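Local coordinates for uncharacterized protein (Bacteroides eggerthii DSM 20697, PDB 4ECO) that is of unknown function but, as a leucine-rich repeat protein, probably binds other proteins, at residues 306-320 against 329-343. Sequence-based numbering, arbitrary orientation.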
ATOM      1  N   LYS A 306      -5.453 -14.126  18.235  1.00 51.42           N
ATOM      2  CA  LYS A 306      -4.565 -14.837  17.306  1.00 49.76           C
ATOM      3  C   LYS A 306      -4.300 -14.077  16.001  1.00 52.91           C
ATOM      4  O   LYS A 306      -3.229 -14.269  15.429  1.00 52.79           O
ATOM      5  CB  LYS A 306      -5.126 -16.239  16.960  1.00 49.67           C
ATOM      6  CG  LYS A 306      -5.289 -17.198  18.149  1.00 47.81           C
ATOM      7  CD  LYS A 306      -3.966 -17.686  18.725  1.00 46.76           C
ATOM      8  CE  LYS A 306      -4.160 -18.610  19.904  1.00 61.89           C
ATOM      9  NZ  LYS A 306      -2.857 -19.051  20.493  1.00 74.34           N
ATOM     10  N   ILE A 307      -5.263 -13.261  15.517  1.00 48.17           N
ATOM     11  CA  ILE A 307      -5.183 -12.528  14.241  1.00 45.93           C
ATOM     12  C   ILE A 307      -3.949 -11.621  14.234  1.00 49.39           C
ATOM     13  O   ILE A 307      -3.659 -10.945  15.219  1.00 50.43           O
ATOM     14  CB  ILE A 307      -6.501 -11.741  13.990  1.00 48.70           C
ATOM     15  CG1 ILE A 307      -7.682 -12.743  13.787  1.00 49.42           C
ATOM     16  CG2 ILE A 307      -6.374 -10.808  12.790  1.00 47.83           C
ATOM     17  CD1 ILE A 307      -9.093 -12.219  13.944  1.00 53.91           C
ATOM     18  N   GLN A 308      -3.207 -11.652  13.129  1.00 44.64           N
ATOM     19  CA  GLN A 308      -1.959 -10.911  12.936  1.00 43.62           C
ATOM     20  C   GLN A 308      -2.037  -9.931  11.766  1.00 45.33           C
ATOM     21  O   GLN A 308      -1.320  -8.928  11.784  1.00 44.43           O
ATOM     22  CB  GLN A 308      -0.790 -11.899  12.698  1.00 44.96           C
ATOM     23  CG  GLN A 308      -0.414 -12.702  13.943  1.00 44.41           C
ATOM     24  CD  GLN A 308       0.655 -13.756  13.747  1.00 52.61           C
ATOM     25  OE1 GLN A 308       0.884 -14.276  12.659  1.00 43.36           O
ATOM     26  NE2 GLN A 308       1.268 -14.179  14.845  1.00 54.81           N
ATOM     27  N   ILE A 309      -2.856 -10.249  10.727  1.00 40.59           N
ATOM     28  CA  ILE A 309      -3.001  -9.438   9.503  1.00 37.10           C
ATOM     29  C   ILE A 309      -4.473  -9.241   9.189  1.00 40.85           C
ATOM     30  O   ILE A 309      -5.214 -10.209   9.136  1.00 41.24           O
ATOM     31  CB  ILE A 309      -2.258 -10.084   8.287  1.00 37.22           C
ATOM     32  CG1 ILE A 309      -0.808 -10.499   8.649  1.00 36.80           C
ATOM     33  CG2 ILE A 309      -2.301  -9.172   7.049  1.00 32.91           C
ATOM     34  CD1 ILE A 309      -0.207 -11.552   7.765  1.00 41.83           C
ATOM     35  N   ILE A 310      -4.879  -7.992   8.949  1.00 38.96           N
ATOM     36  CA  ILE A 310      -6.241  -7.630   8.562  1.00 39.17           C
ATOM     37  C   ILE A 310      -6.204  -6.815   7.257  1.00 42.33           C
ATOM     38  O   ILE A 310      -5.613  -5.732   7.213  1.00 43.87           O
ATOM     39  CB  ILE A 310      -7.010  -6.852   9.684  1.00 43.11           C
ATOM     40  CG1 ILE A 310      -7.121  -7.673  10.994  1.00 44.48           C
ATOM     41  CG2 ILE A 310      -8.395  -6.429   9.185  1.00 42.71           C
ATOM     42  CD1 ILE A 310      -7.782  -6.985  12.187  1.00 46.72           C
ATOM     43  N   TYR A 311      -6.821  -7.344   6.203  1.00 36.37           N
ATOM     44  CA  TYR A 311      -7.012  -6.623   4.948  1.00 35.32           C
ATOM     45  C   TYR A 311      -8.495  -6.272   4.920  1.00 39.25           C
ATOM     46  O   TYR A 311      -9.321  -7.182   4.762  1.00 38.47           O
ATOM     47  CB  TYR A 311      -6.550  -7.429   3.703  1.00 35.98           C
ATOM     48  CG  TYR A 311      -5.075  -7.757   3.630  1.00 37.58           C
ATOM     49  CD1 TYR A 311      -4.126  -6.756   3.434  1.00 40.29           C
ATOM     50  CD2 TYR A 311      -4.630  -9.076   3.681  1.00 37.43           C
ATOM     51  CE1 TYR A 311      -2.765  -7.054   3.350  1.00 41.02           C
ATOM     52  CE2 TYR A 311      -3.279  -9.389   3.558  1.00 38.40           C
ATOM     53  CZ  TYR A 311      -2.348  -8.374   3.391  1.00 46.58           C
ATOM     54  OH  TYR A 311      -1.012  -8.674   3.253  1.00 48.52           O
ATOM     55  N   ILE A 312      -8.854  -4.997   5.197  1.00 35.61           N
ATOM     56  CA  ILE A 312     -10.275  -4.655   5.271  1.00 36.55           C
ATOM     57  C   ILE A 312     -10.570  -3.384   4.406  1.00 42.86           C
ATOM     58  O   ILE A 312     -11.607  -2.720   4.590  1.00 42.68           O
ATOM     59  CB  ILE A 312     -10.748  -4.534   6.762  1.00 39.96           C
ATOM     60  CG1 ILE A 312     -12.285  -4.515   6.888  1.00 40.21           C
ATOM     61  CG2 ILE A 312     -10.055  -3.404   7.542  1.00 41.39           C
ATOM     62  CD1 ILE A 312     -12.847  -5.163   8.128  1.00 46.09           C
ATOM     63  N   GLY A 313      -9.702  -3.126   3.420  1.00 39.56           N
ATOM     64  CA  GLY A 313      -9.880  -2.019   2.484  1.00 39.08           C
ATOM     65  C   GLY A 313     -11.061  -2.212   1.544  1.00 43.00           C
ATOM     66  O   GLY A 313     -11.616  -3.315   1.460  1.00 43.15           O
ATOM     67  N   TYR A 314     -11.448  -1.142   0.812  1.00 39.35           N
ATOM     68  CA  TYR A 314     -12.575  -1.133  -0.139  1.00 40.35           C
ATOM     69  C   TYR A 314     -13.889  -1.604   0.560  1.00 46.41           C
ATOM     70  O   TYR A 314     -14.602  -2.475   0.075  1.00 46.81           O
ATOM     71  CB  TYR A 314     -12.280  -1.975  -1.387  1.00 41.66           C
ATOM     72  CG  TYR A 314     -11.136  -1.461  -2.232  1.00 44.22           C
ATOM     73  CD1 TYR A 314     -11.351  -0.510  -3.227  1.00 46.49           C
ATOM     74  CD2 TYR A 314      -9.847  -1.971  -2.086  1.00 43.84           C
ATOM     75  CE1 TYR A 314     -10.303  -0.048  -4.026  1.00 45.78           C
ATOM     76  CE2 TYR A 314      -8.792  -1.500  -2.867  1.00 43.47           C
ATOM     77  CZ  TYR A 314      -9.032  -0.554  -3.850  1.00 45.58           C
ATOM     78  OH  TYR A 314      -8.018  -0.114  -4.653  1.00 47.58           O
ATOM     79  N   ASN A 315     -14.195  -0.998   1.695  1.00 42.81           N
ATOM     80  CA  ASN A 315     -15.365  -1.356   2.459  1.00 42.89           C
ATOM     81  C   ASN A 315     -16.106  -0.084   2.878  1.00 47.77           C
ATOM     82  O   ASN A 315     -15.761   1.000   2.392  1.00 47.81           O
ATOM     83  CB  ASN A 315     -14.965  -2.234   3.656  1.00 39.89           C
ATOM     84  CG  ASN A 315     -14.829  -3.693   3.299  1.00 44.01           C
ATOM     85  OD1 ASN A 315     -15.737  -4.311   2.719  1.00 36.52           O
ATOM     86  ND2 ASN A 315     -13.734  -4.305   3.719  1.00 32.03           N
ATOM     87  N   ASN A 316     -17.144  -0.212   3.734  1.00 43.00           N
ATOM     88  CA  ASN A 316     -17.962   0.924   4.117  1.00 42.59           C
ATOM     89  C   ASN A 316     -17.806   1.349   5.590  1.00 49.22           C
ATOM     90  O   ASN A 316     -18.649   2.129   6.069  1.00 52.39           O
ATOM     91  CB  ASN A 316     -19.421   0.584   3.853  1.00 39.99           C
ATOM     92  CG  ASN A 316     -19.740   0.232   2.427  1.00 55.72           C
ATOM     93  OD1 ASN A 316     -19.431   0.959   1.458  1.00 40.63           O
ATOM     94  ND2 ASN A 316     -20.398  -0.895   2.275  1.00 51.91           N
ATOM     95  N   LEU A 317     -16.743   0.889   6.300  1.00 43.75           N
ATOM     96  CA  LEU A 317     -16.514   1.215   7.715  1.00 44.28           C
ATOM     97  C   LEU A 317     -16.562   2.708   8.001  1.00 50.03           C
ATOM     98  O   LEU A 317     -15.861   3.462   7.329  1.00 50.74           O
ATOM     99  CB  LEU A 317     -15.153   0.700   8.196  1.00 43.94           C
ATOM    100  CG  LEU A 317     -14.929  -0.786   8.293  1.00 48.10           C
ATOM    101  CD1 LEU A 317     -13.428  -1.080   8.451  1.00 47.19           C
ATOM    102  CD2 LEU A 317     -15.745  -1.384   9.431  1.00 50.54           C
ATOM    103  N   LYS A 318     -17.371   3.141   8.988  1.00 46.69           N
ATOM    104  CA  LYS A 318     -17.419   4.556   9.385  1.00 46.51           C
ATOM    105  C   LYS A 318     -16.534   4.766  10.612  1.00 47.24           C
ATOM    106  O   LYS A 318     -16.096   5.878  10.861  1.00 46.22           O
ATOM    107  CB  LYS A 318     -18.856   5.049   9.634  1.00 49.90           C
ATOM    108  CG  LYS A 318     -19.578   5.446   8.353  1.00 65.24           C
ATOM    109  CD  LYS A 318     -21.042   5.665   8.633  1.00 79.71           C
ATOM    110  CE  LYS A 318     -21.876   5.643   7.378  1.00103.65           C
ATOM    111  NZ  LYS A 318     -23.310   5.347   7.684  1.00117.73           N
ATOM    112  N   THR A 319     -16.231   3.684  11.340  1.00 43.14           N
ATOM    113  CA  THR A 319     -15.356   3.684  12.522  1.00 43.86           C
ATOM    114  C   THR A 319     -14.920   2.237  12.800  1.00 48.95           C
ATOM    115  O   THR A 319     -15.411   1.308  12.162  1.00 47.52           O
ATOM    116  CB  THR A 319     -16.049   4.342  13.765  1.00 49.05           C
ATOM    117  OG1 THR A 319     -15.082   4.661  14.783  1.00 54.21           O
ATOM    118  CG2 THR A 319     -17.166   3.489  14.346  1.00 40.59           C
ATOM    119  N   PHE A 320     -13.999   2.073  13.759  1.00 46.95           N
ATOM    120  CA  PHE A 320     -13.475   0.798  14.242  1.00 45.98           C
ATOM    121  C   PHE A 320     -14.293   0.308  15.402  1.00 52.84           C
ATOM    122  O   PHE A 320     -14.922   1.142  16.063  1.00 52.81           O
ATOM    123  CB  PHE A 320     -12.007   0.977  14.729  1.00 46.46           C
ATOM    124  CG  PHE A 320     -10.916   1.245  13.722  1.00 45.33           C
ATOM    125  CD1 PHE A 320     -11.178   1.212  12.356  1.00 45.76           C
ATOM    126  CD2 PHE A 320      -9.618   1.495  14.139  1.00 46.93           C
ATOM    127  CE1 PHE A 320     -10.165   1.433  11.431  1.00 45.09           C
ATOM    128  CE2 PHE A 320      -8.605   1.723  13.209  1.00 48.68           C
ATOM    129  CZ  PHE A 320      -8.886   1.688  11.861  1.00 45.23           C
HETATM  130  N   MSE A 329      -6.751  -7.796  20.594  1.00 48.45           N
HETATM  131  CA  MSE A 329      -6.009  -8.259  19.403  1.00 46.29           C
HETATM  132  C   MSE A 329      -4.483  -8.007  19.540  1.00 51.11           C
HETATM  133  O   MSE A 329      -3.854  -7.382  18.676  1.00 48.65           O
HETATM  134  CB  MSE A 329      -6.550  -7.564  18.145  1.00 45.84           C
HETATM  135  CG  MSE A 329      -8.059  -7.607  18.017  1.00 50.70           C
HETATM  136 SE   MSE A 329      -8.526  -7.126  16.211  0.75 54.10          SE
HETATM  137  CE  MSE A 329      -8.406  -8.864  15.461  1.00 50.84           C
ATOM    138  N   LYS A 330      -3.900  -8.561  20.615  1.00 50.20           N
ATOM    139  CA  LYS A 330      -2.492  -8.430  21.015  1.00 50.78           C
ATOM    140  C   LYS A 330      -1.545  -8.856  19.915  1.00 54.45           C
ATOM    141  O   LYS A 330      -0.505  -8.238  19.769  1.00 55.01           O
ATOM    142  CB  LYS A 330      -2.204  -9.241  22.293  1.00 54.26           C
ATOM    143  CG  LYS A 330      -3.132  -8.818  23.431  1.00 70.46           C
ATOM    144  CD  LYS A 330      -2.722  -9.295  24.809  1.00 81.49           C
ATOM    145  CE  LYS A 330      -3.679  -8.772  25.858  1.00 95.55           C
ATOM    146  NZ  LYS A 330      -5.068  -9.275  25.646  1.00105.63           N
ATOM    147  N   LYS A 331      -1.903  -9.868  19.119  1.00 50.99           N
ATOM    148  CA  LYS A 331      -1.012 -10.353  18.072  1.00 50.08           C
ATOM    149  C   LYS A 331      -1.120  -9.534  16.758  1.00 52.69           C
ATOM    150  O   LYS A 331      -0.376  -9.852  15.824  1.00 51.81           O
ATOM    151  CB  LYS A 331      -1.281 -11.846  17.782  1.00 52.38           C
ATOM    152  CG  LYS A 331      -0.552 -12.817  18.697  1.00 57.47           C
ATOM    153  CD  LYS A 331      -0.813 -14.256  18.296  1.00 65.89           C
ATOM    154  CE  LYS A 331       0.457 -15.057  18.187  1.00 83.42           C
ATOM    155  NZ  LYS A 331       0.189 -16.443  17.730  1.00100.41           N
ATOM    156  N   LEU A 332      -1.973  -8.465  16.689  1.00 47.20           N
ATOM    157  CA  LEU A 332      -2.145  -7.682  15.453  1.00 44.70           C
ATOM    158  C   LEU A 332      -0.854  -6.962  15.017  1.00 51.07           C
ATOM    159  O   LEU A 332      -0.249  -6.249  15.814  1.00 53.25           O
ATOM    160  CB  LEU A 332      -3.282  -6.653  15.582  1.00 43.42           C
ATOM    161  CG  LEU A 332      -3.641  -5.830  14.323  1.00 43.97           C
ATOM    162  CD1 LEU A 332      -4.135  -6.723  13.177  1.00 41.83           C
ATOM    163  CD2 LEU A 332      -4.665  -4.780  14.655  1.00 43.23           C
ATOM    164  N   GLY A 333      -0.478  -7.126  13.750  1.00 45.92           N
ATOM    165  CA  GLY A 333       0.725  -6.511  13.201  1.00 45.16           C
ATOM    166  C   GLY A 333       0.548  -5.770  11.889  1.00 47.99           C
ATOM    167  O   GLY A 333       1.401  -4.955  11.504  1.00 47.12           O
HETATM  168  N   MSE A 334      -0.547  -6.054  11.171  1.00 43.42           N
HETATM  169  CA  MSE A 334      -0.809  -5.400   9.881  1.00 40.67           C
HETATM  170  C   MSE A 334      -2.276  -5.029   9.755  1.00 43.25           C
HETATM  171  O   MSE A 334      -3.162  -5.874   9.951  1.00 40.89           O
HETATM  172  CB  MSE A 334      -0.397  -6.285   8.709  1.00 41.68           C
HETATM  173  CG  MSE A 334       1.108  -6.403   8.523  1.00 48.60           C
HETATM  174 SE   MSE A 334       1.576  -7.667   7.098  0.75 55.64          SE
HETATM  175  CE  MSE A 334       0.726  -6.731   5.538  1.00 49.43           C
ATOM    176  N   LEU A 335      -2.527  -3.736   9.450  1.00 39.74           N
ATOM    177  CA  LEU A 335      -3.882  -3.231   9.253  1.00 38.22           C
ATOM    178  C   LEU A 335      -3.913  -2.286   8.077  1.00 43.27           C
ATOM    179  O   LEU A 335      -3.071  -1.367   8.002  1.00 43.49           O
ATOM    180  CB  LEU A 335      -4.406  -2.544  10.521  1.00 37.84           C
ATOM    181  CG  LEU A 335      -5.799  -1.931  10.468  1.00 40.77           C
ATOM    182  CD1 LEU A 335      -6.895  -3.013  10.237  1.00 40.17           C
ATOM    183  CD2 LEU A 335      -6.062  -1.134  11.717  1.00 44.33           C
ATOM    184  N   GLU A 336      -4.861  -2.528   7.144  1.00 38.21           N
ATOM    185  CA  GLU A 336      -5.075  -1.640   6.004  1.00 37.87           C
ATOM    186  C   GLU A 336      -6.592  -1.433   5.883  1.00 44.81           C
ATOM    187  O   GLU A 336      -7.362  -2.404   5.967  1.00 45.04           O
ATOM    188  CB  GLU A 336      -4.387  -2.115   4.684  1.00 38.37           C
ATOM    189  CG  GLU A 336      -5.053  -3.210   3.844  1.00 40.86           C
ATOM    190  CD  GLU A 336      -6.249  -2.819   2.990  1.00 53.34           C
ATOM    191  OE1 GLU A 336      -6.447  -1.609   2.744  1.00 43.20           O
ATOM    192  OE2 GLU A 336      -6.990  -3.731   2.558  1.00 54.69           O
ATOM    193  N   CYS A 337      -7.014  -0.149   5.764  1.00 43.04           N
ATOM    194  CA  CYS A 337      -8.415   0.270   5.630  1.00 43.36           C
ATOM    195  C   CYS A 337      -8.568   1.235   4.449  1.00 43.54           C
ATOM    196  O   CYS A 337      -9.408   2.139   4.504  1.00 42.48           O
ATOM    197  CB  CYS A 337      -8.941   0.900   6.917  1.00 45.51           C
ATOM    198  SG  CYS A 337      -8.593  -0.045   8.409  1.00 51.07           S
ATOM    199  N   LEU A 338      -7.768   1.048   3.388  1.00 38.64           N
ATOM    200  CA  LEU A 338      -7.855   1.860   2.181  1.00 38.76           C
ATOM    201  C   LEU A 338      -9.276   1.924   1.650  1.00 43.98           C
ATOM    202  O   LEU A 338      -9.965   0.907   1.630  1.00 46.60           O
ATOM    203  CB  LEU A 338      -6.954   1.285   1.090  1.00 38.68           C
ATOM    204  CG  LEU A 338      -5.466   1.547   1.200  1.00 44.49           C
ATOM    205  CD1 LEU A 338      -4.698   0.507   0.413  1.00 45.10           C
ATOM    206  CD2 LEU A 338      -5.120   2.901   0.647  1.00 46.22           C
ATOM    207  N   TYR A 339      -9.726   3.110   1.258  1.00 38.46           N
ATOM    208  CA  TYR A 339     -11.022   3.360   0.644  1.00 38.58           C
ATOM    209  C   TYR A 339     -12.171   2.788   1.464  1.00 44.00           C
ATOM    210  O   TYR A 339     -12.873   1.859   1.044  1.00 44.25           O
ATOM    211  CB  TYR A 339     -11.072   2.810  -0.797  1.00 39.79           C
ATOM    212  CG  TYR A 339      -9.933   3.278  -1.666  1.00 41.81           C
ATOM    213  CD1 TYR A 339      -9.983   4.506  -2.312  1.00 43.69           C
ATOM    214  CD2 TYR A 339      -8.804   2.491  -1.849  1.00 43.05           C
ATOM    215  CE1 TYR A 339      -8.938   4.935  -3.134  1.00 44.58           C
ATOM    216  CE2 TYR A 339      -7.752   2.911  -2.665  1.00 44.39           C
ATOM    217  CZ  TYR A 339      -7.827   4.132  -3.312  1.00 54.49           C
ATOM    218  OH  TYR A 339      -6.795   4.537  -4.127  1.00 62.62           O
ATOM    219  N   ASN A 340     -12.357   3.364   2.640  1.00 40.88           N
ATOM    220  CA  ASN A 340     -13.473   3.078   3.529  1.00 41.15           C
ATOM    221  C   ASN A 340     -14.198   4.412   3.723  1.00 45.99           C
ATOM    222  O   ASN A 340     -13.995   5.319   2.915  1.00 45.83           O
ATOM    223  CB  ASN A 340     -13.002   2.421   4.845  1.00 41.95           C
ATOM    224  CG  ASN A 340     -12.969   0.909   4.824  1.00 55.27           C
ATOM    225  OD1 ASN A 340     -13.960   0.246   5.155  1.00 44.59           O
ATOM    226  ND2 ASN A 340     -11.810   0.329   4.514  1.00 40.73           N
ATOM    227  N   GLN A 341     -15.001   4.557   4.774  1.00 43.10           N
ATOM    228  CA  GLN A 341     -15.702   5.803   5.049  1.00 43.70           C
ATOM    229  C   GLN A 341     -15.392   6.266   6.460  1.00 49.89           C
ATOM    230  O   GLN A 341     -16.252   6.877   7.111  1.00 52.45           O
ATOM    231  CB  GLN A 341     -17.205   5.582   4.889  1.00 45.63           C
ATOM    232  CG  GLN A 341     -17.733   5.490   3.477  1.00 48.40           C
ATOM    233  CD  GLN A 341     -19.240   5.454   3.586  1.00 85.16           C
ATOM    234  OE1 GLN A 341     -19.838   4.389   3.775  1.00 78.11           O
ATOM    235  NE2 GLN A 341     -19.881   6.635   3.607  1.00 87.27           N
ATOM    236  N   LEU A 342     -14.189   5.890   6.965  1.00 44.25           N
ATOM    237  CA  LEU A 342     -13.750   6.172   8.334  1.00 43.89           C
ATOM    238  C   LEU A 342     -13.802   7.667   8.592  1.00 51.63           C
ATOM    239  O   LEU A 342     -13.208   8.441   7.849  1.00 53.44           O
ATOM    240  CB  LEU A 342     -12.339   5.613   8.615  1.00 42.09           C
ATOM    241  CG  LEU A 342     -12.126   4.089   8.536  1.00 43.40           C
ATOM    242  CD1 LEU A 342     -10.672   3.769   8.623  1.00 42.53           C
ATOM    243  CD2 LEU A 342     -12.828   3.366   9.652  1.00 43.65           C
ATOM    244  N   GLU A 343     -14.592   8.069   9.590  1.00 47.95           N
ATOM    245  CA  GLU A 343     -14.809   9.470   9.951  1.00 47.34           C
ATOM    246  C   GLU A 343     -14.471   9.729  11.429  1.00 52.04           C
ATOM    247  O   GLU A 343     -14.570   8.807  12.258  1.00 51.28           O
ATOM    248  CB  GLU A 343     -16.269   9.884   9.661  1.00 48.80           C
ATOM    249  CG  GLU A 343     -17.303   9.105  10.465  1.00 59.64           C
ATOM    250  CD  GLU A 343     -18.761   9.259  10.089  1.00 82.45           C
ATOM    251  OE1 GLU A 343     -19.056   9.807   9.003  1.00 84.16           O
ATOM    252  OE2 GLU A 343     -19.612   8.778  10.872  1.00 71.22           O
TER
HETATM  253  O   HOH W   1      -1.847 -16.821  15.877  1.00 41.45           O
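Asn340 spans the backbones of Ile312 and Leu317 in the turn after strand 309-311, a cross-link characteristic of the asparagine position in stacked leucine-rich repeats. Its ND2 gives an almost straight bond (178°) to Ile312 O at 3.1 Å, and OD1 takes Leu317 N in the carbonyl plane, on a lone pair. ND2 also bonds Cys337 O in its own turn, and Asn315 ND2 meets Ile312 O from the opposite face of that carbonyl. A leucine here would probably leave Leu317 N without its acceptor, and take from the Ile312 and Cys337 carbonyls the ND2 donor that bridges them. One repeat on, Asn363 bonds Cys337 O and Leu342 N.

On one face of the parallel strands Ile310 CG2 lies 3.9 Å from Leu335 CD1, the two side chains side by side, while Ile310 CD1 meets selenomethionine Met329 CE tip to tip. Further along, Phe320 CE1 touches Cys337 SG at 3.7 Å. On the other face, Glu336 CG meets the edge of the Tyr311 ring, whose hydroxyl bonds Arg142 O. The Tyr314 and Tyr339 rings lie near parallel but slid apart, centroids 4.9 Å apart, with little more than Tyr339 CD2 over the Tyr314 ring. Glu336 sets CG between its own N and carbonyl carbon (chi1 80°) and bends again at chi2 (77°); OE1 accepts Leu338 N, and OE2 receives Gly313 N at 2.9 Å from above the carboxylate plane.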